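Local coordinates for protein putative acyl-CoA dehydrogenase (Burkholderia xenovorans, PDB 5JSC) that is a putative member of the acyl-CoA dehydrogenase family of flavoproteins and binds flavin-adenine dinucleotide at sites shared between subunits, at residues C[345-350]-C[374-379]; C[302-307]-C[354-359]; C[188-193]-C[202-207]; C[141-146]-C[176-181]. All coordinates share one frame; numbering follows the deposited sequence.

Contact 1: C[345-350]-C[374-379]; sequences GAQQVI and EIRALR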
# COMPACT_ATOMS: atom_id res chain seq x y z
N GLY C 345 -0.88 4.86 -11.02
CA GLY C 345 0.40 5.41 -10.61
C GLY C 345 0.45 6.92 -10.72
O GLY C 345 0.98 7.59 -9.83
N ALA C 346 -0.10 7.47 -11.80
CA ALA C 346 -0.09 8.93 -11.96
C ALA C 346 -0.87 9.60 -10.84
O ALA C 346 -0.48 10.67 -10.36
CB ALA C 346 -0.67 9.33 -13.31
N GLN C 347 -1.97 8.98 -10.40
CA GLN C 347 -2.70 9.51 -9.25
C GLN C 347 -1.77 9.65 -8.05
O GLN C 347 -1.77 10.69 -7.38
CB GLN C 347 -3.88 8.60 -8.91
CG GLN C 347 -4.71 9.07 -7.70
CD GLN C 347 -5.77 10.08 -8.07
OE1 GLN C 347 -6.53 9.88 -9.02
NE2 GLN C 347 -5.81 11.21 -7.34
N GLN C 348 -0.98 8.62 -7.79
CA GLN C 348 -0.07 8.64 -6.65
C GLN C 348 1.02 9.68 -6.81
O GLN C 348 1.38 10.37 -5.85
CB GLN C 348 0.56 7.26 -6.46
CG GLN C 348 -0.44 6.19 -6.10
CD GLN C 348 0.17 4.81 -6.15
OE1 GLN C 348 1.20 4.59 -6.81
NE2 GLN C 348 -0.44 3.86 -5.45
N VAL C 349 1.59 9.79 -8.02
CA VAL C 349 2.64 10.77 -8.28
C VAL C 349 2.11 12.18 -8.08
O VAL C 349 2.74 13.02 -7.43
CB VAL C 349 3.20 10.58 -9.70
CG1 VAL C 349 4.19 11.69 -10.03
CG2 VAL C 349 3.85 9.21 -9.80
N ILE C 350 0.95 12.46 -8.66
CA ILE C 350 0.34 13.77 -8.56
C ILE C 350 -0.00 14.09 -7.11
O ILE C 350 0.25 15.20 -6.62
CB ILE C 350 -0.90 13.83 -9.47
CG1 ILE C 350 -0.44 13.85 -10.94
CG2 ILE C 350 -1.76 15.04 -9.16
CD1 ILE C 350 -1.55 13.52 -11.92
N GLU C 374 -7.32 16.70 -12.84
CA GLU C 374 -7.29 16.13 -14.18
C GLU C 374 -7.16 14.61 -14.16
O GLU C 374 -7.75 13.91 -14.99
CB GLU C 374 -6.13 16.74 -14.96
CG GLU C 374 -6.14 16.40 -16.43
CD GLU C 374 -7.13 17.25 -17.19
OE1 GLU C 374 -6.99 18.49 -17.17
OE2 GLU C 374 -8.05 16.68 -17.80
N ILE C 375 -6.37 14.06 -13.23
CA ILE C 375 -6.04 12.65 -13.34
C ILE C 375 -7.20 11.75 -12.96
O ILE C 375 -7.27 10.60 -13.42
CB ILE C 375 -4.79 12.32 -12.49
CG1 ILE C 375 -4.25 10.91 -12.80
CG2 ILE C 375 -5.07 12.49 -10.99
CD1 ILE C 375 -3.83 10.72 -14.26
N ARG C 376 -8.14 12.23 -12.14
CA ARG C 376 -9.06 11.31 -11.47
C ARG C 376 -9.91 10.54 -12.47
O ARG C 376 -10.13 9.33 -12.30
CB ARG C 376 -9.94 12.06 -10.47
CG ARG C 376 -10.74 11.15 -9.55
CD ARG C 376 -9.82 10.18 -8.82
NE ARG C 376 -10.49 9.14 -8.03
CZ ARG C 376 -10.92 7.99 -8.55
NH1 ARG C 376 -10.83 7.79 -9.87
NH2 ARG C 376 -11.47 7.05 -7.78
N ALA C 377 -10.35 11.20 -13.55
CA ALA C 377 -11.21 10.52 -14.52
C ALA C 377 -10.48 9.45 -15.33
O ALA C 377 -11.14 8.55 -15.85
CB ALA C 377 -11.83 11.53 -15.49
N LEU C 378 -9.15 9.53 -15.44
CA LEU C 378 -8.46 8.57 -16.30
C LEU C 378 -8.44 7.17 -15.69
O LEU C 378 -8.14 6.21 -16.40
CB LEU C 378 -7.03 9.03 -16.60
CG LEU C 378 -6.90 10.08 -17.72
CD1 LEU C 378 -7.49 11.44 -17.32
CD2 LEU C 378 -5.47 10.24 -18.19
N ARG C 379 -8.75 7.04 -14.40
CA ARG C 379 -8.92 5.75 -13.77
C ARG C 379 -10.32 5.18 -14.00
O ARG C 379 -10.60 4.06 -13.56
CB ARG C 379 -8.63 5.87 -12.27
CG ARG C 379 -7.17 6.26 -11.98
CD ARG C 379 -6.99 6.78 -10.57
NE ARG C 379 -7.53 5.83 -9.60
CZ ARG C 379 -7.91 6.15 -8.36
NH1 ARG C 379 -7.81 7.41 -7.95
NH2 ARG C 379 -8.40 5.22 -7.55

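Contact 2: C[302-307]-C[354-359]; sequences AKLAQM and VQLYGG. With FAD (flavin-adenine dinucleotide), chain T.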
# COMPACT_ATOMS: atom_id res chain seq x y z
N ALA C 302 12.92 9.97 -0.61
CA ALA C 302 12.25 8.69 -0.85
C ALA C 302 10.95 8.89 -1.62
O ALA C 302 10.58 8.05 -2.45
CB ALA C 302 12.00 7.99 0.48
N LYS C 303 10.24 9.98 -1.34
CA LYS C 303 9.00 10.26 -2.06
C LYS C 303 9.28 10.59 -3.52
O LYS C 303 8.59 10.08 -4.41
CB LYS C 303 8.24 11.41 -1.40
CG LYS C 303 6.94 11.75 -2.09
CD LYS C 303 5.79 11.82 -1.09
CE LYS C 303 5.62 13.22 -0.55
NZ LYS C 303 4.90 13.21 0.75
N LEU C 304 10.29 11.42 -3.78
CA LEU C 304 10.68 11.70 -5.16
C LEU C 304 11.12 10.42 -5.86
O LEU C 304 10.79 10.21 -7.03
CB LEU C 304 11.82 12.73 -5.19
CG LEU C 304 11.48 14.15 -4.74
CD1 LEU C 304 12.74 15.00 -4.60
CD2 LEU C 304 10.49 14.80 -5.71
N ALA C 305 11.86 9.56 -5.15
CA ALA C 305 12.32 8.31 -5.74
C ALA C 305 11.15 7.45 -6.18
O ALA C 305 11.16 6.88 -7.28
CB ALA C 305 13.20 7.54 -4.75
N GLN C 306 10.12 7.35 -5.33
CA GLN C 306 8.96 6.53 -5.67
C GLN C 306 8.17 7.14 -6.81
O GLN C 306 7.66 6.41 -7.67
CB GLN C 306 8.07 6.33 -4.44
CG GLN C 306 6.78 5.55 -4.77
CD GLN C 306 7.04 4.11 -5.23
OE1 GLN C 306 6.78 3.75 -6.39
NE2 GLN C 306 7.51 3.29 -4.31
N MET C 307 8.09 8.47 -6.85
CA MET C 307 7.46 9.12 -8.00
C MET C 307 8.17 8.73 -9.29
O MET C 307 7.54 8.34 -10.27
CB MET C 307 7.47 10.64 -7.82
CG MET C 307 6.58 11.11 -6.66
SD MET C 307 6.94 12.79 -6.12
CE MET C 307 6.36 13.70 -7.55
N VAL C 354 1.34 17.31 -4.92
CA VAL C 354 0.49 18.21 -4.14
C VAL C 354 1.03 18.34 -2.72
O VAL C 354 1.18 19.45 -2.19
CB VAL C 354 -0.96 17.70 -4.13
CG1 VAL C 354 -1.78 18.48 -3.09
CG2 VAL C 354 -1.58 17.86 -5.50
N GLN C 355 1.36 17.21 -2.10
CA GLN C 355 1.81 17.22 -0.71
C GLN C 355 3.11 18.00 -0.56
O GLN C 355 3.30 18.75 0.42
CB GLN C 355 1.98 15.79 -0.21
CG GLN C 355 2.05 15.66 1.30
CD GLN C 355 0.73 15.94 2.00
OE1 GLN C 355 -0.31 16.12 1.36
NE2 GLN C 355 0.77 15.97 3.33
N LEU C 356 4.02 17.87 -1.53
CA LEU C 356 5.29 18.59 -1.46
C LEU C 356 5.08 20.09 -1.50
O LEU C 356 5.87 20.85 -0.91
CB LEU C 356 6.21 18.15 -2.61
CG LEU C 356 6.82 16.75 -2.53
CD1 LEU C 356 7.38 16.30 -3.88
CD2 LEU C 356 7.90 16.69 -1.43
N TYR C 357 4.02 20.55 -2.17
CA TYR C 357 3.73 21.97 -2.27
C TYR C 357 3.04 22.55 -1.05
O TYR C 357 2.87 23.77 -0.99
CB TYR C 357 2.88 22.26 -3.51
CG TYR C 357 3.72 22.67 -4.67
CD1 TYR C 357 4.25 21.72 -5.53
CD2 TYR C 357 4.02 24.00 -4.88
CE1 TYR C 357 5.05 22.10 -6.59
CE2 TYR C 357 4.81 24.38 -5.94
CZ TYR C 357 5.32 23.42 -6.79
OH TYR C 357 6.12 23.79 -7.85
N GLY C 358 2.64 21.73 -0.08
CA GLY C 358 1.95 22.27 1.08
C GLY C 358 0.64 22.94 0.70
O GLY C 358 -0.10 22.47 -0.17
N GLY C 359 0.35 24.07 1.36
CA GLY C 359 -0.90 24.76 1.10
C GLY C 359 -1.07 25.14 -0.35
O GLY C 359 -2.18 25.07 -0.90
PA FAD T . 5.80 23.64 3.65
O1A FAD T . 6.15 24.05 5.04
O2A FAD T . 6.64 24.24 2.55
O5B FAD T . 5.83 22.06 3.57
C5B FAD T . 5.67 21.41 2.29
C4B FAD T . 5.61 19.94 2.58
O4B FAD T . 6.87 19.51 3.13
C3B FAD T . 4.60 19.52 3.65
O3B FAD T . 3.26 19.47 3.16
C2B FAD T . 5.14 18.16 4.07
O2B FAD T . 4.67 17.14 3.20
C1B FAD T . 6.66 18.35 3.92
N9A FAD T . 7.40 18.51 5.17
C8A FAD T . 7.24 19.49 6.10
N7A FAD T . 8.12 19.46 7.08
C5A FAD T . 8.91 18.36 6.76
C6A FAD T . 10.03 17.79 7.39
N6A FAD T . 10.57 18.27 8.53
N1A FAD T . 10.60 16.71 6.81
C2A FAD T . 10.06 16.24 5.68
N3A FAD T . 9.01 16.69 5.00
C4A FAD T . 8.47 17.76 5.59
N1 FAD T . -2.34 28.45 8.48
C2 FAD T . -2.65 29.32 9.49
O2 FAD T . -1.77 29.87 10.17
N3 FAD T . -3.96 29.57 9.78
C4 FAD T . -5.06 29.02 9.15
O4 FAD T . -6.19 29.39 9.44
C4X FAD T . -4.73 28.09 8.10
N5 FAD T . -5.71 27.57 7.41
C5X FAD T . -5.39 26.82 6.29
C6 FAD T . -6.42 26.39 5.45
C7 FAD T . -6.15 25.74 4.26
C7M FAD T . -7.28 25.33 3.35
C8 FAD T . -4.81 25.48 3.90
C8M FAD T . -4.48 24.78 2.60
C9 FAD T . -3.79 25.89 4.74
C9A FAD T . -4.06 26.56 5.93
N10 FAD T . -3.03 27.07 6.75
C10 FAD T . -3.34 27.87 7.83
C1' FAD T . -1.63 26.86 6.37
C2' FAD T . -1.13 25.45 6.67
O2' FAD T . -0.98 25.25 8.07
C3' FAD T . 0.22 25.23 5.97
O3' FAD T . -0.05 25.18 4.57
C4' FAD T . 0.96 23.95 6.38
O4' FAD T . 1.44 24.09 7.72
C5' FAD T . 2.10 23.62 5.44
O5' FAD T . 2.97 24.77 5.37
P FAD T . 3.41 25.21 3.88
O1P FAD T . 2.23 25.41 2.99
O2P FAD T . 4.27 26.43 4.01
O3P FAD T . 4.27 23.98 3.35

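Contact 3: C[188-193]-C[202-207]; sequences VVFART and ISAFVV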
# COMPACT_ATOMS: atom_id res chain seq x y z
N VAL C 188 -19.69 8.06 -33.46
CA VAL C 188 -19.77 6.61 -33.67
C VAL C 188 -20.62 6.05 -32.53
O VAL C 188 -20.21 6.07 -31.37
CB VAL C 188 -18.39 5.95 -33.71
CG1 VAL C 188 -18.53 4.44 -33.80
CG2 VAL C 188 -17.60 6.46 -34.91
N VAL C 189 -21.82 5.56 -32.87
CA VAL C 189 -22.82 5.16 -31.88
C VAL C 189 -22.98 3.65 -31.93
O VAL C 189 -23.17 3.07 -33.01
CB VAL C 189 -24.17 5.85 -32.14
CG1 VAL C 189 -25.21 5.42 -31.09
CG2 VAL C 189 -24.03 7.36 -32.17
N PHE C 190 -22.95 3.01 -30.76
CA PHE C 190 -23.18 1.58 -30.66
C PHE C 190 -24.58 1.36 -30.11
O PHE C 190 -24.97 2.00 -29.12
CB PHE C 190 -22.12 0.91 -29.78
CG PHE C 190 -20.73 1.09 -30.32
CD1 PHE C 190 -20.01 2.25 -30.05
CD2 PHE C 190 -20.18 0.13 -31.16
CE1 PHE C 190 -18.75 2.45 -30.59
CE2 PHE C 190 -18.91 0.32 -31.70
CZ PHE C 190 -18.19 1.48 -31.41
N ALA C 191 -25.35 0.50 -30.76
CA ALA C 191 -26.76 0.34 -30.43
C ALA C 191 -27.15 -1.12 -30.58
O ALA C 191 -26.54 -1.87 -31.34
CB ALA C 191 -27.65 1.21 -31.33
N ARG C 192 -28.20 -1.51 -29.85
CA ARG C 192 -28.66 -2.90 -29.89
C ARG C 192 -29.58 -3.10 -31.10
O ARG C 192 -30.68 -2.55 -31.15
CB ARG C 192 -29.39 -3.28 -28.61
CG ARG C 192 -29.89 -4.72 -28.63
CD ARG C 192 -30.32 -5.20 -27.23
NE ARG C 192 -29.25 -4.92 -26.28
CZ ARG C 192 -28.14 -5.64 -26.16
NH1 ARG C 192 -27.94 -6.72 -26.91
NH2 ARG C 192 -27.20 -5.26 -25.30
N THR C 193 -29.13 -3.91 -32.05
CA THR C 193 -29.95 -4.29 -33.19
C THR C 193 -30.61 -5.66 -33.02
O THR C 193 -31.54 -5.97 -33.76
CB THR C 193 -29.11 -4.27 -34.48
OG1 THR C 193 -27.85 -4.90 -34.24
CG2 THR C 193 -28.88 -2.84 -34.94
N ILE C 202 -25.24 -6.17 -30.99
CA ILE C 202 -24.90 -4.75 -31.06
C ILE C 202 -24.37 -4.44 -32.45
O ILE C 202 -23.63 -5.24 -33.03
CB ILE C 202 -23.88 -4.39 -29.96
CG1 ILE C 202 -24.53 -4.55 -28.56
CG2 ILE C 202 -23.32 -2.97 -30.14
CD1 ILE C 202 -23.55 -4.63 -27.40
N SER C 203 -24.74 -3.27 -32.98
CA SER C 203 -24.19 -2.77 -34.23
C SER C 203 -23.64 -1.37 -34.01
O SER C 203 -24.04 -0.67 -33.08
CB SER C 203 -25.24 -2.75 -35.35
OG SER C 203 -25.73 -4.06 -35.61
N ALA C 204 -22.72 -0.97 -34.88
CA ALA C 204 -22.08 0.34 -34.82
C ALA C 204 -22.54 1.20 -35.99
O ALA C 204 -22.69 0.70 -37.11
CB ALA C 204 -20.56 0.20 -34.86
N PHE C 205 -22.75 2.50 -35.74
CA PHE C 205 -23.21 3.44 -36.76
C PHE C 205 -22.42 4.73 -36.70
O PHE C 205 -22.09 5.20 -35.62
CB PHE C 205 -24.70 3.80 -36.58
CG PHE C 205 -25.64 2.64 -36.66
CD1 PHE C 205 -25.98 1.92 -35.51
CD2 PHE C 205 -26.19 2.26 -37.87
CE1 PHE C 205 -26.85 0.85 -35.58
CE2 PHE C 205 -27.07 1.19 -37.95
CZ PHE C 205 -27.39 0.48 -36.80
N VAL C 206 -22.15 5.34 -37.86
CA VAL C 206 -21.71 6.74 -37.87
C VAL C 206 -22.95 7.61 -37.95
O VAL C 206 -23.75 7.50 -38.90
CB VAL C 206 -20.76 7.04 -39.04
CG1 VAL C 206 -20.29 8.49 -38.94
CG2 VAL C 206 -19.59 6.08 -39.03
N VAL C 207 -23.12 8.49 -36.96
CA VAL C 207 -24.31 9.32 -36.85
C VAL C 207 -23.87 10.78 -36.92
O VAL C 207 -23.22 11.29 -36.00
CB VAL C 207 -25.10 9.04 -35.57
CG1 VAL C 207 -26.36 9.88 -35.54
CG2 VAL C 207 -25.43 7.55 -35.48

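Contact 4: C[141-146]-C[176-181]; sequences IAAFAL and TWISNG. With FAD (flavin-adenine dinucleotide), chain M.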
# COMPACT_ATOMS: atom_id res chain seq x y z
N ILE C 141 -14.80 17.19 -35.93
CA ILE C 141 -14.57 16.76 -34.56
C ILE C 141 -15.30 15.43 -34.34
O ILE C 141 -16.51 15.32 -34.59
CB ILE C 141 -15.05 17.83 -33.57
CG1 ILE C 141 -14.24 19.12 -33.78
CG2 ILE C 141 -14.93 17.34 -32.13
CD1 ILE C 141 -14.70 20.28 -32.91
N ALA C 142 -14.56 14.42 -33.87
CA ALA C 142 -15.06 13.06 -33.72
C ALA C 142 -15.53 12.80 -32.30
O ALA C 142 -15.13 13.48 -31.35
CB ALA C 142 -13.98 12.05 -34.11
N ALA C 143 -16.36 11.76 -32.15
CA ALA C 143 -16.83 11.33 -30.84
C ALA C 143 -17.20 9.85 -30.89
O ALA C 143 -17.54 9.31 -31.94
CB ALA C 143 -18.03 12.17 -30.38
N PHE C 144 -17.13 9.22 -29.72
CA PHE C 144 -17.26 7.78 -29.52
C PHE C 144 -18.36 7.57 -28.49
O PHE C 144 -18.16 7.87 -27.31
CB PHE C 144 -15.92 7.22 -29.04
CG PHE C 144 -15.87 5.73 -28.83
CD1 PHE C 144 -15.64 4.87 -29.90
CD2 PHE C 144 -15.94 5.19 -27.55
CE1 PHE C 144 -15.55 3.50 -29.70
CE2 PHE C 144 -15.84 3.81 -27.35
CZ PHE C 144 -15.64 2.97 -28.43
N ALA C 145 -19.53 7.10 -28.92
CA ALA C 145 -20.72 7.07 -28.05
C ALA C 145 -21.09 5.63 -27.71
O ALA C 145 -21.85 4.97 -28.42
CB ALA C 145 -21.89 7.82 -28.70
N LEU C 146 -20.57 5.16 -26.58
CA LEU C 146 -20.73 3.79 -26.11
C LEU C 146 -21.49 3.72 -24.79
O LEU C 146 -22.48 2.98 -24.69
CB LEU C 146 -19.35 3.13 -25.96
CG LEU C 146 -19.32 1.66 -25.54
CD1 LEU C 146 -20.05 0.82 -26.59
CD2 LEU C 146 -17.88 1.17 -25.34
N THR C 176 -24.35 8.63 -22.59
CA THR C 176 -23.93 9.73 -21.74
C THR C 176 -22.44 9.63 -21.43
O THR C 176 -21.76 8.66 -21.78
CB THR C 176 -24.79 9.80 -20.46
OG1 THR C 176 -24.65 11.11 -19.89
CG2 THR C 176 -24.38 8.73 -19.43
N TRP C 177 -21.93 10.68 -20.77
CA TRP C 177 -20.50 10.92 -20.57
C TRP C 177 -19.76 11.01 -21.90
O TRP C 177 -18.60 10.61 -22.00
CB TRP C 177 -19.82 9.84 -19.70
CG TRP C 177 -20.61 9.39 -18.50
CD1 TRP C 177 -21.12 8.14 -18.28
CD2 TRP C 177 -20.97 10.18 -17.36
NE1 TRP C 177 -21.79 8.10 -17.07
CE2 TRP C 177 -21.71 9.35 -16.50
CE3 TRP C 177 -20.74 11.51 -16.99
CZ2 TRP C 177 -22.24 9.81 -15.29
CZ3 TRP C 177 -21.25 11.96 -15.79
CH2 TRP C 177 -21.99 11.12 -14.95
N ILE C 178 -20.42 11.53 -22.93
CA ILE C 178 -19.85 11.46 -24.28
C ILE C 178 -18.89 12.63 -24.48
O ILE C 178 -19.31 13.79 -24.52
CB ILE C 178 -20.95 11.44 -25.35
CG1 ILE C 178 -21.87 10.23 -25.14
CG2 ILE C 178 -20.32 11.41 -26.75
CD1 ILE C 178 -21.12 8.93 -24.92
N SER C 179 -17.60 12.31 -24.61
CA SER C 179 -16.59 13.32 -24.88
C SER C 179 -16.85 14.01 -26.21
O SER C 179 -17.19 13.37 -27.20
CB SER C 179 -15.20 12.67 -24.89
OG SER C 179 -14.86 12.21 -23.60
N ASN C 180 -16.64 15.33 -26.24
CA ASN C 180 -17.01 16.21 -27.35
C ASN C 180 -18.51 16.25 -27.59
O ASN C 180 -18.96 16.79 -28.61
CB ASN C 180 -16.29 15.82 -28.66
CG ASN C 180 -14.81 16.14 -28.63
OD1 ASN C 180 -14.36 16.98 -27.84
ND2 ASN C 180 -14.03 15.49 -29.49
N GLY C 181 -19.31 15.70 -26.68
CA GLY C 181 -20.75 15.78 -26.83
C GLY C 181 -21.20 17.22 -26.93
O GLY C 181 -20.78 18.06 -26.13
PA FAD M . -20.28 1.62 -13.64
O1A FAD M . -20.33 0.77 -14.85
O2A FAD M . -21.57 1.75 -12.82
O5B FAD M . -19.10 1.09 -12.71
C5B FAD M . -18.91 1.68 -11.41
C4B FAD M . -17.63 1.08 -10.88
O4B FAD M . -17.82 -0.33 -10.69
C3B FAD M . -16.44 1.15 -11.82
O3B FAD M . -15.81 2.43 -11.84
C2B FAD M . -15.54 0.04 -11.27
O2B FAD M . -14.78 0.53 -10.17
C1B FAD M . -16.57 -0.99 -10.77
N9A FAD M . -16.74 -2.17 -11.61
C8A FAD M . -17.12 -2.20 -12.93
N7A FAD M . -17.28 -3.41 -13.41
C5A FAD M . -16.98 -4.24 -12.33
C6A FAD M . -16.97 -5.64 -12.18
N6A FAD M . -17.26 -6.49 -13.17
N1A FAD M . -16.63 -6.14 -10.97
C2A FAD M . -16.30 -5.29 -9.99
N3A FAD M . -16.28 -3.95 -10.02
C4A FAD M . -16.63 -3.48 -11.22
N1 FAD M . -17.96 6.94 -22.46
C2 FAD M . -18.16 6.92 -23.82
O2 FAD M . -18.89 6.08 -24.36
N3 FAD M . -17.55 7.87 -24.60
C4 FAD M . -16.72 8.88 -24.16
O4 FAD M . -16.30 9.73 -24.94
C4X FAD M . -16.49 8.88 -22.74
N5 FAD M . -15.77 9.84 -22.24
C5X FAD M . -15.72 9.96 -20.86
C6 FAD M . -15.08 11.07 -20.31
C7 FAD M . -15.09 11.30 -18.94
C7M FAD M . -14.43 12.54 -18.39
C8 FAD M . -15.72 10.37 -18.09
C8M FAD M . -15.75 10.57 -16.59
C9 FAD M . -16.33 9.25 -18.63
C9A FAD M . -16.34 9.04 -20.01
N10 FAD M . -17.04 7.96 -20.60
C10 FAD M . -17.16 7.88 -21.97
C1' FAD M . -17.78 7.03 -19.74
C2' FAD M . -16.88 5.99 -19.07
O2' FAD M . -16.40 5.05 -20.03
C3' FAD M . -17.68 5.25 -18.00
O3' FAD M . -17.92 6.21 -16.98
C4' FAD M . -16.97 4.04 -17.42
O4' FAD M . -16.95 2.99 -18.39
C5' FAD M . -17.63 3.55 -16.14
O5' FAD M . -19.01 3.28 -16.44
P FAD M . -20.10 3.87 -15.39
O1P FAD M . -19.87 5.32 -15.14
O2P FAD M . -21.47 3.52 -15.87
O3P FAD M . -19.81 3.09 -14.03
O HOH W 1 -16.86 10.66 -27.42

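Contact 1: C[345-350]-C[374-379]
Ala346, Gln347 and Ile350 of helix 332-356 pack against Ile375 and Arg376 near the end of helix 367-376 and Arg379 just beyond it, a buried contact of a helix with a helix end and the turn that follows in the C-terminal helical part of the fold. Ile375 supplies the apolar half: its CD1 meets Ala346 CB at 3.6 Å, while its CB takes the tip of Ile350, CD1, at 3.5 Å. Gln347 supplies the polar half. Its CG lies anti to the backbone N (chi1 179°), which sends the amide across to the arginines. Arg379 NH1 donates to Gln347 OE1 at 3.0 Å; the oxygen lies in the guanidinium plane, but the donor stands above the carbonyl plane of the amide. Arg376 CD touches the same oxygen at 3.3 Å. Gln347 NE2 bonds Tyr372 OH of the second subunit. The guanidinium groups face each other, Arg379 NH1 lying 3.1 Å above the Arg376 plane, a proximity of like charges probably eased by Asp351 of the second subunit, which salt-bridges both. Glu344 pairs with Arg379 NE, and Gln355 of the second subunit bonds Arg376 NH2. Helix 250-286 packs on Ala346 and Ile350, and helix 298-325 meets Val349.

Contact 2: C[302-307]-C[354-359]
Leu356, near the end of helix 332-356, is the apolar centre of the contact with helix 298-325. Its CD1 touches Leu304 CD2 at 3.9 Å, the two leucines meeting at an angle, and also lies 4.2 Å from Met307 SD, whose side chain runs past it in the opposite direction. Lys303 is deposited in two conformers, so its part is less certain; in one of them CE comes within 4.2 Å of Leu356 CG, and the ammonium end passes Gln355 at about a right angle, NZ lying 3.8 Å from Gln355 CG, and forms a long, weak ion pair with Glu386 of the second subunit. No hydrogen bond joins the two segments. The Gln355 amide instead turns to the second subunit, where Glu386 is among its partners. The backbone of 355-359 makes polar contacts with FAD. The ribose hydroxyl O3B of FAD donates to Gln355 O at 2.8 Å, an oxygen that also accepts a hydrogen bond from Gly358 N. Gly358 leaves the helix with a positive phi of 63°, and its CA passes 3.7 Å from the bridging O3P. Gly359 N then donates to O1P at 2.8 Å with an angle of 167°. A helix end followed by two glycines that holds the ribose and diphosphate, while the second subunit contributes further residues, makes this the intersubunit FAD site of the acyl-CoA dehydrogenase fold.

Contact 3: C[188-193]-C[202-207]
Val189 with Phe205 and Ala191 with Ser203 are the hydrogen-bonded pairs of the antiparallel hairpin formed by strands 186-192 and 202-208. Val189 N donates to Phe205 O at 2.8 Å and Ser203 N to Ala191 O at 2.8 Å, both close to straight; the return bonds are Phe205 N to Val189 O, more bent at 149°, and Ala191 N to Ser203 O. Beyond the last strand pair, Ser203 OG donates to Thr193 OG1 at 2.7 Å. This link belongs to a longer chain, since Ser203 OG also bonds Gly248 N and Thr193 OG1 bonds Glu195. Weaker CA-H...O contacts fill the intervals, as from Val188 CA to Phe205 O. On the face of Val189 and Phe205, Val189 CG2 meets Val207 CG2 at 3.6 Å, Ala191 CB lies obliquely by the Phe205 ring, and Thr193 CG2 comes to that ring's edge, 4.1 Å from CZ. On the other face Phe190 CE2 rests 3.6 Å from Ala204 CB, and Ile202 CG1 lies over one face of the Arg192 guanidinium, whose nitrogens bond the carbonyls of Ala156, Met158 and Gly198. Helix 250-286 packs on Phe190, Ile202 and Ala204; Ala162 packs on Ala191 and Phe205. Backbone bonds thus fix the register, while largely apolar side chains seat the hairpin of the middle beta domain between strand 161-165 and helix 250-286 of the C-terminal helical part.

Contact 4: C[141-146]-C[176-181]
Ile178 and Asn180 pack against residues 141-145 in the middle beta domain of the acyl-CoA dehydrogenase fold, beside the flavin ring, where both segments line the FAD pocket. Trp177 marks a corner in the chain and lays its CB beside N10 and C1' of the cofactor. Ile178 turns toward the other segment, its CD1 lying 3.7 Å from Ala145 CA and near flavin O2. Ser179 grips the ring system twice: its N donates to O4 at 2.9 Å and its OG to N5 at 2.9 Å. Segment 141-146 holds the pyrimidine rim, Phe144 O accepting a bond from N3 at 2.8 Å and Leu146 N donating to O2 at 2.9 Å. A water accepts a hydrogen bond from Phe144 N at 2.7 Å and lies near Ser179 O and flavin O4, bridging segments and cofactor. Asn180, with positive phi (64°), stands third in the type II turn from Ile178 to Gly181, which Gly181 N closes onto Ile178 O. Its side chain, CG anti to the carbonyl carbon (chi1 -71°), reaches back across: ND2 donates almost straight to Ala142 O at 3.0 Å, the acceptor lying in the amide plane, while Ile141 CG2 touches the same ND2 at 3.3 Å.

The contacts form two pairs. Contacts 3 and 4, centres 13 Å apart, meet in the middle domain: Val188 O and Ala145 N, at 2.7 Å, probably hydrogen-bond, and the rings of Phe190 and Phe144 touch. Contacts 1 and 2, centres 14 Å apart, share helix 332-356 and touch where Met307 packs on Val349. Contact 4 holds the flavin end of one FAD, whereas contact 2, centred 35 Å away, binds the ribose and diphosphate of another, whose flavin end lies in the second subunit. Contact 1 lies between them, the Arg376 side chain about 8 Å from a FAD; that side chain and the Arg379 carbonyl bond Gln355 of the second subunit, a contact 2 residue in the partner copy.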